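Local coordinates for protein transcription regulator AcaB (Escherichia coli, PDB 6N8B) that is a plasmid-encoded transcription regulator with a crucial role in IncC plasmid conjugation, probably acting by binding DNA, at residues I58-E64 and S179-K185; R168-K174 and E206-K211. All coordinates share one frame. Numbering follows the deposited sequence.

How the interactions relate
Both contacts draw on the long helix 148-182, whose 168-174 part serves interaction 2 and whose last turn serves interaction 1. Their centres are about 17 Å apart and their nearest atoms about 5 Å apart, so they do not touch. Along the chain the segments alternate: 58-64, 168-174, 179-185, then 206-211. A strand-helix-helix order occurs twice (23-29, 32-59, 62-96 and 109-115, 118-142, 148-182), with the two strands paired antiparallel, consistent with two ribbon-helix-helix-like units fused in one chain. Interaction 1 links the helix-helix turn of the first unit to the second, and interaction 2 folds the C-terminal helix 201-211 back onto the second.

Interaction 1: I58-E64 and S179-K185; sequences IIGEQDE and SAHSKGK
This is a surface contact between a helix-helix turn and a helix C-terminus, at one end of the helical bundle. Helix 32-59 stops at Ile59, Gly60 turns the chain with positive phi (102°), and Glu61 N-caps helix 62-96, its OE1 accepting a very short hydrogen bond of 2.5 Å from Asp63 N. Facing it, helix 148-182 ends in a Schellman motif: Lys185 N donates a hydrogen bond to Ala180 O and Gly184 N to His181 O, each at 2.9 Å, with Gly184 at positive phi as the C-prime residue. The CA atoms of Ile59 and Ala180 lie 6.2 Å apart, those of Ile58 and Lys185 7.4 Å. Ile59, with both chi angles m, sets CD1 3.5 Å from Ala180 CA and 3.9 Å from Ala180 CB. Ile58 CG2 lies 3.9 Å from Lys185 CB. Glu64 extends (chi1 and chi2 t) to meet two partners: OE2 accepts a hydrogen bond from Ser179 OG at 3.0 Å, and OE1 forms a 2.6 Å salt bridge with NZ of Lys183, whose chain is extended beyond chi1 (m). The Ile59-Ala180 contact ties the end of helix 32-59 to helix 148-182, and the Glu64 carboxylate, shared by a hydroxyl and an ammonium group, ties on the start of helix 62-96; at this surface position a little apolar packing is combined with directional polar bonds.

Interaction 2: R168-K174 and E206-K211; sequences RIIGIEK and EAEKTK
The C-terminal helix 201-211 packs against helix 148-182 at very close range. The axes of 168-174 and 206-211 approach to 7.2 Å and cross at -45°, their N-to-C directions 45° apart. At the register point the CA atoms of Gly171 and Ala207 are only 3.7 Å apart, and Gly171 CA lies 3.5 Å from Ala207 O. A CB on Gly171 would clash with this oxygen and with Thr210 CB. Ala207 CB is flanked by Ile170 CG2 at 3.7 Å and Lys174 CD at 3.8 Å. Thr210 adopts chi1 m, so that OG1 donates a very short 2.5 Å hydrogen bond to Glu206 O one turn back and also accepts a weak hydrogen bond from Arg168 NE (3.3 Å, 143°). Arg168 runs m, t, p along chi1 to chi3, laying CG 3.2 Å from Thr210 OG1 and CD 3.2 Å from Glu206 OE2; its NE stays 4.1 Å from that carboxylate oxygen, beyond a salt bridge. Beyond Ala207, Lys174 (m, t, p, p) curls so that NZ makes a long salt bridge of 3.9 Å with Glu208 OE2; the stronger salt bridge of Lys174 NZ is to Glu195 OE2, outside the two segments. Glu208 (m, m) bends back, and its OE1 accepts a weak 3.4 Å hydrogen bond, within a salt bridge, from Lys211 NZ, completing a salt-bridge network. Ile172 meets Val71 and Ile72 of helix 62-96. The arrangement is a glycine-mediated close helix-helix crossing, here docking a C-terminal helix onto the bundle.

Interaction 1: I58-E64 and S179-K185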
loop_
_atom_site.group_PDB
_atom_site.type_symbol
_atom_site.label_atom_id
_atom_site.label_comp_id
_atom_site.label_asym_id
_atom_site.label_seq_id
_atom_site.Cartn_x
_atom_site.Cartn_y
_atom_site.Cartn_z
ATOM N N ILE A 58 -6.540 16.402 16.145
ATOM C CA ILE A 58 -5.827 17.473 16.822
ATOM C C ILE A 58 -5.900 18.749 15.991
ATOM O O ILE A 58 -6.033 19.853 16.534
ATOM C CB ILE A 58 -4.380 17.035 17.107
ATOM C CG1 ILE A 58 -4.373 15.983 18.219
ATOM C CG2 ILE A 58 -3.532 18.223 17.511
ATOM C CD1 ILE A 58 -3.082 15.209 18.321
ATOM N N ILE A 59 -5.834 18.620 14.664
ATOM C CA ILE A 59 -6.049 19.778 13.799
ATOM C C ILE A 59 -7.482 20.271 13.929
ATOM O O ILE A 59 -7.731 21.440 14.250
ATOM C CB ILE A 59 -5.715 19.437 12.336
ATOM C CG1 ILE A 59 -4.213 19.213 12.158
ATOM C CG2 ILE A 59 -6.213 20.539 11.411
ATOM C CD1 ILE A 59 -3.403 20.483 12.209
ATOM N N GLY A 60 -8.447 19.395 13.663
ATOM C CA GLY A 60 -9.801 19.662 14.094
ATOM C C GLY A 60 -10.709 20.163 12.992
ATOM O O GLY A 60 -11.895 19.823 12.944
ATOM N N GLU A 61 -10.157 20.997 12.114
ATOM C CA GLU A 61 -10.941 21.652 11.075
ATOM C C GLU A 61 -11.385 20.631 10.037
ATOM O O GLU A 61 -10.553 20.013 9.365
ATOM C CB GLU A 61 -10.094 22.752 10.432
ATOM C CG GLU A 61 -10.674 23.420 9.185
ATOM C CD GLU A 61 -12.190 23.525 9.190
ATOM O OE1 GLU A 61 -12.850 22.640 8.605
ATOM O OE2 GLU A 61 -12.713 24.500 9.769
ATOM N N GLN A 62 -12.705 20.490 9.878
ATOM C CA GLN A 62 -13.251 19.337 9.174
ATOM C C GLN A 62 -13.084 19.448 7.667
ATOM O O GLN A 62 -12.979 18.423 6.985
ATOM C CB GLN A 62 -14.723 19.149 9.547
ATOM C CG GLN A 62 -15.348 17.901 8.956
ATOM C CD GLN A 62 -15.380 16.755 9.943
ATOM O OE1 GLN A 62 -14.741 16.815 10.988
ATOM N NE2 GLN A 62 -16.120 15.702 9.612
ATOM N N ASP A 63 -13.075 20.665 7.119
ATOM C CA ASP A 63 -12.901 20.793 5.679
ATOM C C ASP A 63 -11.521 20.305 5.268
ATOM O O ASP A 63 -11.349 19.765 4.169
ATOM C CB ASP A 63 -13.150 22.239 5.233
ATOM C CG ASP A 63 -11.998 23.193 5.556
ATOM O OD1 ASP A 63 -11.011 22.831 6.231
ATOM O OD2 ASP A 63 -12.121 24.367 5.160
ATOM N N GLU A 64 -10.528 20.503 6.143
ATOM C CA GLU A 64 -9.199 19.934 5.948
ATOM C C GLU A 64 -9.158 18.438 6.243
ATOM O O GLU A 64 -8.402 17.705 5.595
ATOM C CB GLU A 64 -8.186 20.668 6.831
ATOM C CG GLU A 64 -6.728 20.323 6.547
ATOM C CD GLU A 64 -5.755 21.258 7.248
ATOM O OE1 GLU A 64 -6.175 22.362 7.646
ATOM O OE2 GLU A 64 -4.574 20.885 7.418
ATOM N N SER A 179 1.575 20.980 9.030
ATOM C CA SER A 179 0.355 21.763 9.205
ATOM C C SER A 179 0.030 21.922 10.683
ATOM O O SER A 179 -0.394 22.998 11.124
ATOM C CB SER A 179 -0.813 21.105 8.471
ATOM O OG SER A 179 -2.049 21.677 8.878
ATOM N N ALA A 180 0.216 20.855 11.463
ATOM C CA ALA A 180 0.007 20.938 12.903
ATOM C C ALA A 180 1.008 21.888 13.549
ATOM O O ALA A 180 0.675 22.587 14.512
ATOM C CB ALA A 180 0.105 19.548 13.527
ATOM N N HIS A 181 2.241 21.921 13.035
ATOM C CA HIS A 181 3.253 22.817 13.588
ATOM C C HIS A 181 2.839 24.272 13.436
ATOM O O HIS A 181 2.850 25.039 14.407
ATOM C CB HIS A 181 4.601 22.592 12.905
ATOM C CG HIS A 181 5.632 23.616 13.268
ATOM N ND1 HIS A 181 5.691 24.860 12.677
ATOM C CD2 HIS A 181 6.631 23.588 14.182
ATOM C CE1 HIS A 181 6.688 25.549 13.202
ATOM N NE2 HIS A 181 7.274 24.801 14.118
ATOM N N SER A 182 2.474 24.671 12.215
ATOM C CA SER A 182 2.079 26.052 11.966
ATOM C C SER A 182 0.875 26.444 12.807
ATOM O O SER A 182 0.758 27.605 13.217
ATOM C CB SER A 182 1.783 26.255 10.481
ATOM O OG SER A 182 0.736 25.400 10.056
ATOM N N LYS A 183 -0.025 25.501 13.082
ATOM C CA LYS A 183 -1.170 25.799 13.927
ATOM C C LYS A 183 -0.878 25.604 15.412
ATOM O O LYS A 183 -1.820 25.449 16.199
ATOM C CB LYS A 183 -2.381 24.957 13.513
ATOM C CG LYS A 183 -2.820 25.175 12.075
ATOM C CD LYS A 183 -3.952 24.240 11.681
ATOM C CE LYS A 183 -4.371 24.488 10.237
ATOM N NZ LYS A 183 -5.558 23.682 9.831
ATOM N N GLY A 184 0.395 25.619 15.817
ATOM C CA GLY A 184 0.744 25.669 17.219
ATOM C C GLY A 184 0.696 24.344 17.943
ATOM O O GLY A 184 1.123 24.272 19.104
ATOM N N LYS A 185 0.201 23.290 17.298
ATOM C CA LYS A 185 -0.025 22.007 17.939
ATOM C C LYS A 185 1.170 21.068 17.808
ATOM O O LYS A 185 0.996 19.846 17.883
ATOM C CB LYS A 185 -1.261 21.350 17.322
ATOM C CG LYS A 185 -2.424 22.306 17.100
ATOM C CD LYS A 185 -3.539 22.106 18.091
ATOM C CE LYS A 185 -4.805 22.778 17.606
ATOM N NZ LYS A 185 -5.811 22.990 18.687
#

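Interaction 2: R168-K174 and E206-K211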
loop_
_atom_site.group_PDB
_atom_site.type_symbol
_atom_site.label_atom_id
_atom_site.label_comp_id
_atom_site.label_asym_id
_atom_site.label_seq_id
_atom_site.Cartn_x
_atom_site.Cartn_y
_atom_site.Cartn_z
ATOM N N ARG A 168 3.744 8.018 -0.393
ATOM C CA ARG A 168 2.932 9.217 -0.491
ATOM C C ARG A 168 1.986 9.355 0.688
ATOM O O ARG A 168 1.774 10.466 1.189
ATOM C CB ARG A 168 2.214 9.205 -1.823
ATOM C CG ARG A 168 3.219 9.604 -2.866
ATOM C CD ARG A 168 2.549 10.137 -4.051
ATOM N NE ARG A 168 2.048 11.464 -3.685
ATOM C CZ ARG A 168 0.911 11.993 -4.098
ATOM N NH1 ARG A 168 0.181 11.302 -4.923
ATOM N NH2 ARG A 168 0.526 13.199 -3.681
ATOM N N ILE A 169 1.433 8.235 1.154
ATOM C CA ILE A 169 0.732 8.216 2.434
ATOM C C ILE A 169 1.600 8.854 3.510
ATOM O O ILE A 169 1.181 9.790 4.204
ATOM C CB ILE A 169 0.348 6.773 2.800
ATOM C CG1 ILE A 169 -0.786 6.287 1.893
ATOM C CG2 ILE A 169 -0.028 6.674 4.271
ATOM C CD1 ILE A 169 -1.107 4.823 2.051
ATOM N N ILE A 170 2.833 8.361 3.651
ATOM C CA ILE A 170 3.747 8.920 4.644
ATOM C C ILE A 170 4.028 10.385 4.343
ATOM O O ILE A 170 4.038 11.225 5.249
ATOM C CB ILE A 170 5.037 8.083 4.700
ATOM C CG1 ILE A 170 4.752 6.744 5.382
ATOM C CG2 ILE A 170 6.142 8.838 5.427
ATOM C CD1 ILE A 170 5.342 5.559 4.669
ATOM N N GLY A 171 4.211 10.724 3.065
ATOM C CA GLY A 171 4.370 12.123 2.701
ATOM C C GLY A 171 3.172 12.965 3.101
ATOM O O GLY A 171 3.325 14.062 3.646
ATOM N N ILE A 172 1.963 12.455 2.847
ATOM C CA ILE A 172 0.752 13.114 3.328
ATOM C C ILE A 172 0.794 13.250 4.844
ATOM O O ILE A 172 0.382 14.275 5.402
ATOM C CB ILE A 172 -0.497 12.345 2.859
ATOM C CG1 ILE A 172 -0.692 12.521 1.351
ATOM C CG2 ILE A 172 -1.726 12.805 3.623
ATOM C CD1 ILE A 172 -1.805 11.673 0.768
ATOM N N GLU A 173 1.318 12.232 5.533
ATOM C CA GLU A 173 1.389 12.309 6.987
ATOM C C GLU A 173 2.379 13.377 7.424
ATOM O O GLU A 173 2.127 14.104 8.390
ATOM C CB GLU A 173 1.772 10.949 7.576
ATOM C CG GLU A 173 2.193 10.994 9.046
ATOM C CD GLU A 173 3.205 9.922 9.404
ATOM O OE1 GLU A 173 3.596 9.146 8.507
ATOM O OE2 GLU A 173 3.618 9.860 10.581
ATOM N N LYS A 174 3.486 13.531 6.693
ATOM C CA LYS A 174 4.442 14.570 7.046
ATOM C C LYS A 174 3.936 15.964 6.707
ATOM O O LYS A 174 4.317 16.923 7.384
ATOM C CB LYS A 174 5.784 14.323 6.351
ATOM C CG LYS A 174 6.291 12.890 6.459
ATOM C CD LYS A 174 7.424 12.606 5.476
ATOM C CE LYS A 174 8.771 13.040 6.023
ATOM N NZ LYS A 174 9.199 12.194 7.170
ATOM N N GLU A 206 10.019 9.161 -1.733
ATOM C CA GLU A 206 8.718 9.560 -2.257
ATOM C C GLU A 206 7.945 10.391 -1.243
ATOM O O GLU A 206 7.127 11.235 -1.626
ATOM C CB GLU A 206 7.919 8.323 -2.667
ATOM C CG GLU A 206 6.548 8.620 -3.250
ATOM C CD GLU A 206 6.609 9.293 -4.611
ATOM O OE1 GLU A 206 7.635 9.149 -5.313
ATOM O OE2 GLU A 206 5.625 9.969 -4.980
ATOM N N ALA A 207 8.207 10.186 0.050
ATOM C CA ALA A 207 7.544 10.989 1.070
ATOM C C ALA A 207 8.073 12.415 1.080
ATOM O O ALA A 207 7.315 13.365 1.312
ATOM C CB ALA A 207 7.721 10.342 2.444
ATOM N N GLU A 208 9.369 12.591 0.823
ATOM C CA GLU A 208 9.925 13.937 0.824
ATOM C C GLU A 208 9.569 14.706 -0.439
ATOM O O GLU A 208 9.462 15.937 -0.393
ATOM C CB GLU A 208 11.439 13.877 1.020
ATOM C CG GLU A 208 11.824 13.419 2.415
ATOM C CD GLU A 208 11.590 14.501 3.453
ATOM O OE1 GLU A 208 11.525 15.690 3.066
ATOM O OE2 GLU A 208 11.453 14.165 4.647
ATOM N N LYS A 209 9.359 14.014 -1.562
ATOM C CA LYS A 209 8.807 14.693 -2.729
ATOM C C LYS A 209 7.365 15.106 -2.476
ATOM O O LYS A 209 6.963 16.228 -2.810
ATOM C CB LYS A 209 8.889 13.793 -3.963
ATOM C CG LYS A 209 10.270 13.238 -4.266
ATOM C CD LYS A 209 10.379 12.827 -5.727
ATOM C CE LYS A 209 11.775 12.326 -6.066
ATOM N NZ LYS A 209 11.903 10.858 -5.845
ATOM N N THR A 210 6.575 14.212 -1.880
ATOM C CA THR A 210 5.191 14.505 -1.549
ATOM C C THR A 210 5.066 15.547 -0.448
ATOM O O THR A 210 3.988 16.129 -0.287
ATOM C CB THR A 210 4.485 13.214 -1.130
ATOM O OG1 THR A 210 4.851 12.167 -2.035
ATOM C CG2 THR A 210 2.973 13.386 -1.152
ATOM N N LYS A 211 6.149 15.837 0.272
ATOM C CA LYS A 211 6.119 16.890 1.275
ATOM C C LYS A 211 6.268 18.281 0.670
ATOM O O LYS A 211 5.897 19.264 1.321
ATOM C CB LYS A 211 7.220 16.646 2.311
ATOM C CG LYS A 211 7.013 17.362 3.633
ATOM C CD LYS A 211 8.123 17.037 4.622
ATOM C CE LYS A 211 9.355 17.892 4.375
ATOM N NZ LYS A 211 10.344 17.766 5.479
#